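Local coordinates for protein RPA0582 (Rhodopseudomonas palustris, PDB 3HHL) that is of unknown function but adopts the dimeric alpha-beta-barrel fold of the DUF1330 family, two chains joining their beta-sheets, at residues G73-M78 with E85-V90; V102-I105 with V109-E112. All blocks are in the same frame, centred on the assembly; numbering follows the deposited sequence.

Overall arrangement
Contact 1 comes first along the chain and joins strand 71-80 to the run leading into strand 89-95, the two arms of a beta hairpin; contact 2 follows in series, where helix 98-106 turns into helix 108-113 just after the second of these strands. Their centres lie 26 Å apart, on opposite sides of the chain's centre, and their nearest atoms are about 13 Å apart, so they do not touch. Within the chain, strand 71-80 is an outer strand of the four-stranded antiparallel sheet, and it continues that sheet into the other subunit. Contact 1 thus belongs to the dimer-forming side of this alpha-beta-barrel protein, whereas contact 2 lies among the helices, and its two segments are not touched by the other chain.

Contact 1: residues G73-M78 with E85-V90; sequences GQFELM and EHWDHV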
ATOM      1  N   GLY C  73      -4.256   6.814  -6.011  1.00 33.07           N
ATOM      2  CA  GLY C  73      -4.565   7.807  -4.967  1.00 32.30           C
ATOM      3  C   GLY C  73      -3.440   8.786  -4.729  1.00 32.05           C
ATOM      4  O   GLY C  73      -2.277   8.474  -4.933  1.00 30.93           O
ATOM      5  N   GLN C  74      -3.809   9.999  -4.341  1.00 31.81           N
ATOM      6  CA  GLN C  74      -2.844  11.005  -3.976  1.00 31.90           C
ATOM      7  C   GLN C  74      -2.559  10.898  -2.488  1.00 31.29           C
ATOM      8  O   GLN C  74      -3.466  10.958  -1.669  1.00 32.57           O
ATOM      9  CB  GLN C  74      -3.383  12.375  -4.313  1.00 32.18           C
ATOM     10  CG  GLN C  74      -2.539  13.549  -3.872  1.00 34.16           C
ATOM     11  CD  GLN C  74      -3.268  14.863  -4.233  1.00 40.38           C
ATOM     12  OE1 GLN C  74      -3.531  15.095  -5.414  1.00 46.19           O
ATOM     13  NE2 GLN C  74      -3.668  15.674  -3.224  1.00 41.48           N
ATOM     14  N   PHE C  75      -1.295  10.758  -2.144  1.00 30.18           N
ATOM     15  CA  PHE C  75      -0.881  10.598  -0.768  1.00 29.58           C
ATOM     16  C   PHE C  75      -1.233  11.833   0.001  1.00 29.30           C
ATOM     17  O   PHE C  75      -0.919  12.896  -0.460  1.00 30.96           O
ATOM     18  CB  PHE C  75       0.619  10.357  -0.730  1.00 28.88           C
ATOM     19  CG  PHE C  75       1.175  10.258   0.629  1.00 30.05           C
ATOM     20  CD1 PHE C  75       1.241   9.050   1.272  1.00 30.05           C
ATOM     21  CD2 PHE C  75       1.649  11.383   1.286  1.00 31.72           C
ATOM     22  CE1 PHE C  75       1.779   8.949   2.559  1.00 30.63           C
ATOM     23  CE2 PHE C  75       2.177  11.279   2.593  1.00 31.20           C
ATOM     24  CZ  PHE C  75       2.230  10.051   3.217  1.00 30.31           C
ATOM     25  N   GLU C  76      -1.919  11.702   1.140  1.00 28.65           N
ATOM     26  CA  GLU C  76      -2.242  12.841   2.001  1.00 27.65           C
ATOM     27  C   GLU C  76      -1.607  12.744   3.395  1.00 26.70           C
ATOM     28  O   GLU C  76      -1.235  13.735   3.984  1.00 26.67           O
ATOM     29  CB  GLU C  76      -3.770  13.007   2.112  1.00 27.79           C
ATOM     30  CG  GLU C  76      -4.432  13.409   0.824  1.00 28.45           C
ATOM     31  CD  GLU C  76      -5.938  13.666   0.946  1.00 29.16           C
ATOM     32  OE1 GLU C  76      -6.656  12.779   1.494  1.00 29.46           O
ATOM     33  OE2 GLU C  76      -6.413  14.729   0.453  1.00 26.97           O
ATOM     34  N   LEU C  77      -1.517  11.563   3.967  1.00 27.03           N
ATOM     35  CA  LEU C  77      -0.946  11.430   5.320  1.00 26.41           C
ATOM     36  C   LEU C  77      -0.596  10.006   5.653  1.00 27.52           C
ATOM     37  O   LEU C  77      -1.333   9.065   5.305  1.00 28.15           O
ATOM     38  CB  LEU C  77      -1.943  11.898   6.362  1.00 26.05           C
ATOM     39  CG  LEU C  77      -1.468  12.226   7.769  1.00 23.86           C
ATOM     40  CD1 LEU C  77      -0.812  13.557   7.666  1.00 20.03           C
ATOM     41  CD2 LEU C  77      -2.647  12.239   8.793  1.00 19.87           C
HETATM   42  N   MSE C  78       0.542   9.835   6.338  1.00 28.88           N
HETATM   43  CA  MSE C  78       0.868   8.564   7.008  1.00 28.70           C
HETATM   44  C   MSE C  78       0.222   8.633   8.386  1.00 28.26           C
HETATM   45  O   MSE C  78       0.792   9.186   9.300  1.00 27.91           O
HETATM   46  CB  MSE C  78       2.374   8.375   7.111  1.00 29.17           C
HETATM   47  CG  MSE C  78       2.795   7.061   7.785  1.00 30.01           C
HETATM   48 SE   MSE C  78       2.450   5.526   6.620  1.00 35.77          SE
HETATM   49  CE  MSE C  78       3.345   6.055   4.989  1.00 33.85           C
ATOM     50  N   GLU C  85       8.206   8.150   6.297  1.00 49.60           N
ATOM     51  CA  GLU C  85       7.632   7.481   5.117  1.00 48.87           C
ATOM     52  C   GLU C  85       6.619   8.395   4.444  1.00 47.83           C
ATOM     53  O   GLU C  85       5.655   8.845   5.073  1.00 47.98           O
ATOM     54  CB  GLU C  85       6.970   6.152   5.463  1.00 48.99           C
ATOM     55  CG  GLU C  85       7.833   4.975   5.128  1.00 51.17           C
ATOM     56  CD  GLU C  85       7.239   3.649   5.548  1.00 53.97           C
ATOM     57  OE1 GLU C  85       6.009   3.480   5.454  1.00 55.06           O
ATOM     58  OE2 GLU C  85       8.017   2.771   5.984  1.00 57.87           O
ATOM     59  N   HIS C  86       6.883   8.720   3.187  1.00 46.33           N
ATOM     60  CA  HIS C  86       5.898   9.355   2.341  1.00 45.44           C
ATOM     61  C   HIS C  86       6.105   8.860   0.924  1.00 43.76           C
ATOM     62  O   HIS C  86       7.171   8.398   0.578  1.00 44.00           O
ATOM     63  CB  HIS C  86       5.937  10.888   2.450  1.00 45.38           C
ATOM     64  CG  HIS C  86       7.110  11.512   1.781  1.00 48.42           C
ATOM     65  ND1 HIS C  86       7.061  11.985   0.482  1.00 53.07           N
ATOM     66  CD2 HIS C  86       8.367  11.745   2.225  1.00 51.50           C
ATOM     67  CE1 HIS C  86       8.245  12.477   0.156  1.00 55.27           C
ATOM     68  NE2 HIS C  86       9.054  12.344   1.196  1.00 54.30           N
ATOM     69  N   TRP C  87       5.052   8.910   0.126  1.00 41.94           N
ATOM     70  CA  TRP C  87       5.082   8.365  -1.207  1.00 40.13           C
ATOM     71  C   TRP C  87       4.500   9.402  -2.143  1.00 39.54           C
ATOM     72  O   TRP C  87       3.556  10.089  -1.783  1.00 39.34           O
ATOM     73  CB  TRP C  87       4.274   7.091  -1.250  1.00 39.61           C
ATOM     74  CG  TRP C  87       4.740   6.082  -0.275  1.00 37.36           C
ATOM     75  CD1 TRP C  87       4.077   5.631   0.817  1.00 36.68           C
ATOM     76  CD2 TRP C  87       5.960   5.379  -0.312  1.00 34.37           C
ATOM     77  NE1 TRP C  87       4.813   4.685   1.473  1.00 33.70           N
ATOM     78  CE2 TRP C  87       5.974   4.506   0.791  1.00 33.33           C
ATOM     79  CE3 TRP C  87       7.040   5.387  -1.177  1.00 33.90           C
ATOM     80  CZ2 TRP C  87       7.040   3.689   1.077  1.00 33.41           C
ATOM     81  CZ3 TRP C  87       8.101   4.573  -0.901  1.00 33.41           C
ATOM     82  CH2 TRP C  87       8.108   3.740   0.226  1.00 32.95           C
ATOM     83  N   ASP C  88       5.105   9.533  -3.319  1.00 38.70           N
ATOM     84  CA  ASP C  88       4.701  10.506  -4.320  1.00 37.70           C
ATOM     85  C   ASP C  88       3.675   9.892  -5.260  1.00 36.99           C
ATOM     86  O   ASP C  88       2.797  10.580  -5.730  1.00 36.63           O
ATOM     87  CB  ASP C  88       5.926  10.964  -5.122  1.00 37.89           C
ATOM     88  CG  ASP C  88       6.939  11.703  -4.273  1.00 39.27           C
ATOM     89  OD1 ASP C  88       6.542  12.670  -3.608  1.00 41.44           O
ATOM     90  OD2 ASP C  88       8.137  11.337  -4.278  1.00 41.44           O
ATOM     91  N   HIS C  89       3.802   8.594  -5.544  1.00 35.89           N
ATOM     92  CA  HIS C  89       2.842   7.908  -6.376  1.00 35.51           C
ATOM     93  C   HIS C  89       2.373   6.656  -5.659  1.00 34.50           C
ATOM     94  O   HIS C  89       3.188   5.913  -5.122  1.00 34.23           O
ATOM     95  CB  HIS C  89       3.472   7.507  -7.684  1.00 35.76           C
ATOM     96  CG  HIS C  89       3.782   8.659  -8.564  1.00 39.85           C
ATOM     97  ND1 HIS C  89       2.955   9.759  -8.665  1.00 45.43           N
ATOM     98  CD2 HIS C  89       4.824   8.896  -9.395  1.00 43.23           C
ATOM     99  CE1 HIS C  89       3.475  10.627  -9.517  1.00 43.76           C
ATOM    100  NE2 HIS C  89       4.614  10.130  -9.966  1.00 44.35           N
ATOM    101  N   VAL C  90       1.063   6.430  -5.648  1.00 32.82           N
ATOM    102  CA  VAL C  90       0.514   5.245  -5.035  1.00 32.03           C
ATOM    103  C   VAL C  90      -0.595   4.728  -5.942  1.00 31.36           C
ATOM    104  O   VAL C  90      -1.561   5.407  -6.162  1.00 31.60           O
ATOM    105  CB  VAL C  90      -0.017   5.529  -3.612  1.00 31.58           C
ATOM    106  CG1 VAL C  90      -0.516   4.259  -2.969  1.00 30.87           C
ATOM    107  CG2 VAL C  90       1.043   6.107  -2.772  1.00 29.47           C
TER
HETATM  108  O   HOH W   1      -0.336   8.481  -7.111  1.00 51.02           O
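Gly73 N donates to Val90 O, 3.0 Å away, in a nearly straight bond (172° at the hydrogen). Water 1 extends the link: it donates to Gly73 O and accepts from Val90 N, standing in for a direct bond between these two backbone groups. Beyond this point the segments meet mainly through side chains, chiefly Phe75. Its CG lies anti to the backbone N (chi1 177°), which sends the ring across to 85-90. There Trp87 N sits 3.9 Å above the Phe75 ring plane, over its centre, and His86 CA makes an off-centre CH-pi contact, 4.3 Å from the Phe75 centroid. His86 CB meets Phe75 CE2 at 3.8 Å. A flat aromatic suits this place because its broad face can lie against backbone; cut back to an alanine here, the residue is likely to leave the backbone at His86 and Trp87 without the ring face it lies against. Selenomethionine Met78, flexible and bent at chi2 and chi3, brings its CE to 3.7 Å from Glu85 CB and 4.0 Å from Trp87 NE1. Glu85 OE1 also forms a salt bridge with a basic side chain of the neighbouring subunit. Trp87 and Val90 pack on Leu30 of strand 25-33, Asp88 and His89 form a classic beta bulge opposite Val31, and strand 71-80 pairs antiparallel with a strand of the neighbouring chain.

Contact 2: residues V102-I105 with V109-E112; sequences VEMI and VYRE
Met104, a selenomethionine, sets its CG over one face of the Tyr110 ring. That CG is anti to the backbone N (chi1 165°) and the chain stays extended through chi2, an arrangement that puts Met104 CG 3.6 Å above the Tyr110 ring plane, offset toward the rim, in a CH-pi contact. The bend comes only at chi3, and the selenium lies obliquely to the ring, with Met104 SE 4.8 Å from the Tyr110 centroid, a Met-aromatic contact. Tyr110 also has CG anti to its N, at chi1 -177°, which carries the ring across to helix 98-106. Ile105 and Tyr110 run side by side, pointing the same way, with Ile105 CG1 4.1 Å from Tyr110 CE2; the branched aliphatic chain gives the ring an apolar neighbour. The phenol end of Tyr110 reaches on to helix 47-64, where its OH is hydrogen-bonded to Tyr54 OH. Tyrosine therefore suits a buried position between helices: its ring face receives the CG methylene of Met104, with the selenium (sulfur in the natural residue) oblique to it, while its one polar side-chain atom finds a partner in Tyr54, so the contact probably rests mainly on apolar packing rather than on charge.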
ATOM      1  N   VAL C 102       5.911 -10.684 -16.929  1.00 32.21           N
ATOM      2  CA  VAL C 102       7.270 -11.052 -17.313  1.00 32.55           C
ATOM      3  C   VAL C 102       7.552 -10.589 -18.762  1.00 33.26           C
ATOM      4  O   VAL C 102       8.637 -10.044 -19.081  1.00 34.04           O
ATOM      5  CB  VAL C 102       7.514 -12.563 -17.104  1.00 32.44           C
ATOM      6  CG1 VAL C 102       8.793 -13.026 -17.761  1.00 31.10           C
ATOM      7  CG2 VAL C 102       7.529 -12.880 -15.637  1.00 31.68           C
ATOM      8  N   GLU C 103       6.564 -10.732 -19.626  1.00 33.12           N
ATOM      9  CA  GLU C 103       6.763 -10.373 -21.004  1.00 33.64           C
ATOM     10  C   GLU C 103       7.049  -8.875 -21.098  1.00 34.11           C
ATOM     11  O   GLU C 103       7.899  -8.445 -21.872  1.00 33.60           O
ATOM     12  CB  GLU C 103       5.559 -10.789 -21.862  1.00 33.61           C
ATOM     13  CG  GLU C 103       5.499 -12.284 -22.157  1.00 34.25           C
ATOM     14  CD  GLU C 103       6.755 -12.803 -22.815  1.00 36.99           C
ATOM     15  OE1 GLU C 103       7.312 -12.083 -23.680  1.00 38.41           O
ATOM     16  OE2 GLU C 103       7.175 -13.933 -22.480  1.00 37.42           O
HETATM   17  N   MSE C 104       6.348  -8.088 -20.293  1.00 34.64           N
HETATM   18  CA  MSE C 104       6.558  -6.645 -20.268  1.00 35.63           C
HETATM   19  C   MSE C 104       7.977  -6.312 -19.819  1.00 35.85           C
HETATM   20  O   MSE C 104       8.662  -5.443 -20.375  1.00 35.09           O
HETATM   21  CB  MSE C 104       5.578  -5.975 -19.300  1.00 36.06           C
HETATM   22  CG  MSE C 104       5.941  -4.531 -18.932  1.00 37.18           C
HETATM   23 SE   MSE C 104       4.590  -3.622 -17.885  1.00 41.78          SE
HETATM   24  CE  MSE C 104       5.196  -4.263 -16.143  1.00 38.22           C
ATOM     25  N   ILE C 105       8.396  -7.003 -18.780  1.00 35.88           N
ATOM     26  CA  ILE C 105       9.706  -6.772 -18.220  1.00 36.38           C
ATOM     27  C   ILE C 105      10.795  -7.159 -19.216  1.00 36.17           C
ATOM     28  O   ILE C 105      11.896  -6.611 -19.179  1.00 36.18           O
ATOM     29  CB  ILE C 105       9.827  -7.532 -16.875  1.00 36.93           C
ATOM     30  CG1 ILE C 105       9.409  -6.576 -15.781  1.00 39.66           C
ATOM     31  CG2 ILE C 105      11.239  -8.108 -16.606  1.00 33.95           C
ATOM     32  CD1 ILE C 105       9.870  -7.081 -14.401  1.00 47.46           C
ATOM     33  N   VAL C 109      11.512  -2.370 -25.604  1.00 35.17           N
ATOM     34  CA  VAL C 109      11.073  -1.013 -25.351  1.00 34.61           C
ATOM     35  C   VAL C 109      10.928  -0.757 -23.856  1.00 35.16           C
ATOM     36  O   VAL C 109      11.284   0.324 -23.402  1.00 35.19           O
ATOM     37  CB  VAL C 109       9.782  -0.677 -26.082  1.00 35.15           C
ATOM     38  CG1 VAL C 109       9.296   0.727 -25.734  1.00 31.74           C
ATOM     39  CG2 VAL C 109      10.009  -0.808 -27.591  1.00 32.20           C
ATOM     40  N   TYR C 110      10.415  -1.726 -23.096  1.00 35.66           N
ATOM     41  CA  TYR C 110      10.295  -1.567 -21.630  1.00 36.03           C
ATOM     42  C   TYR C 110      11.641  -1.511 -20.984  1.00 36.77           C
ATOM     43  O   TYR C 110      11.846  -0.703 -20.110  1.00 36.79           O
ATOM     44  CB  TYR C 110       9.509  -2.696 -20.949  1.00 36.18           C
ATOM     45  CG  TYR C 110       9.324  -2.471 -19.452  1.00 35.33           C
ATOM     46  CD1 TYR C 110       8.263  -1.714 -18.959  1.00 35.43           C
ATOM     47  CD2 TYR C 110      10.225  -2.998 -18.543  1.00 35.28           C
ATOM     48  CE1 TYR C 110       8.119  -1.486 -17.606  1.00 36.46           C
ATOM     49  CE2 TYR C 110      10.091  -2.798 -17.195  1.00 35.81           C
ATOM     50  CZ  TYR C 110       9.053  -2.034 -16.720  1.00 38.55           C
ATOM     51  OH  TYR C 110       8.962  -1.834 -15.351  1.00 41.59           O
ATOM     52  N   ARG C 111      12.558  -2.371 -21.408  1.00 37.78           N
ATOM     53  CA  ARG C 111      13.896  -2.406 -20.804  0.50 38.22           C
ATOM     54  C   ARG C 111      14.652  -1.091 -20.957  1.00 38.15           C
ATOM     55  O   ARG C 111      15.507  -0.787 -20.126  1.00 38.33           O
ATOM     56  CB  ARG C 111      14.731  -3.591 -21.293  0.50 38.50           C
ATOM     57  CG  ARG C 111      14.755  -4.736 -20.287  0.50 40.21           C
ATOM     58  CD  ARG C 111      15.275  -6.064 -20.870  0.50 42.80           C
ATOM     59  NE  ARG C 111      14.916  -7.195 -20.006  0.50 44.70           N
ATOM     60  CZ  ARG C 111      15.605  -7.576 -18.935  0.50 45.78           C
ATOM     61  NH1 ARG C 111      16.716  -6.920 -18.599  0.50 46.33           N
ATOM     62  NH2 ARG C 111      15.180  -8.604 -18.201  0.50 45.15           N
ATOM     63  N   GLU C 112      14.327  -0.304 -21.988  1.00 38.09           N
ATOM     64  CA  GLU C 112      14.841   1.086 -22.112  1.00 38.00           C
ATOM     65  C   GLU C 112      14.048   2.063 -21.219  1.00 36.95           C
ATOM     66  O   GLU C 112      14.612   2.922 -20.541  1.00 36.79           O
ATOM     67  CB  GLU C 112      14.784   1.628 -23.566  1.00 38.43           C
ATOM     68  CG  GLU C 112      15.887   1.170 -24.535  1.00 41.33           C
ATOM     69  CD  GLU C 112      17.306   1.345 -23.990  1.00 44.65           C
ATOM     70  OE1 GLU C 112      17.754   2.507 -23.882  1.00 45.85           O
ATOM     71  OE2 GLU C 112      17.957   0.311 -23.673  1.00 46.84           O
TER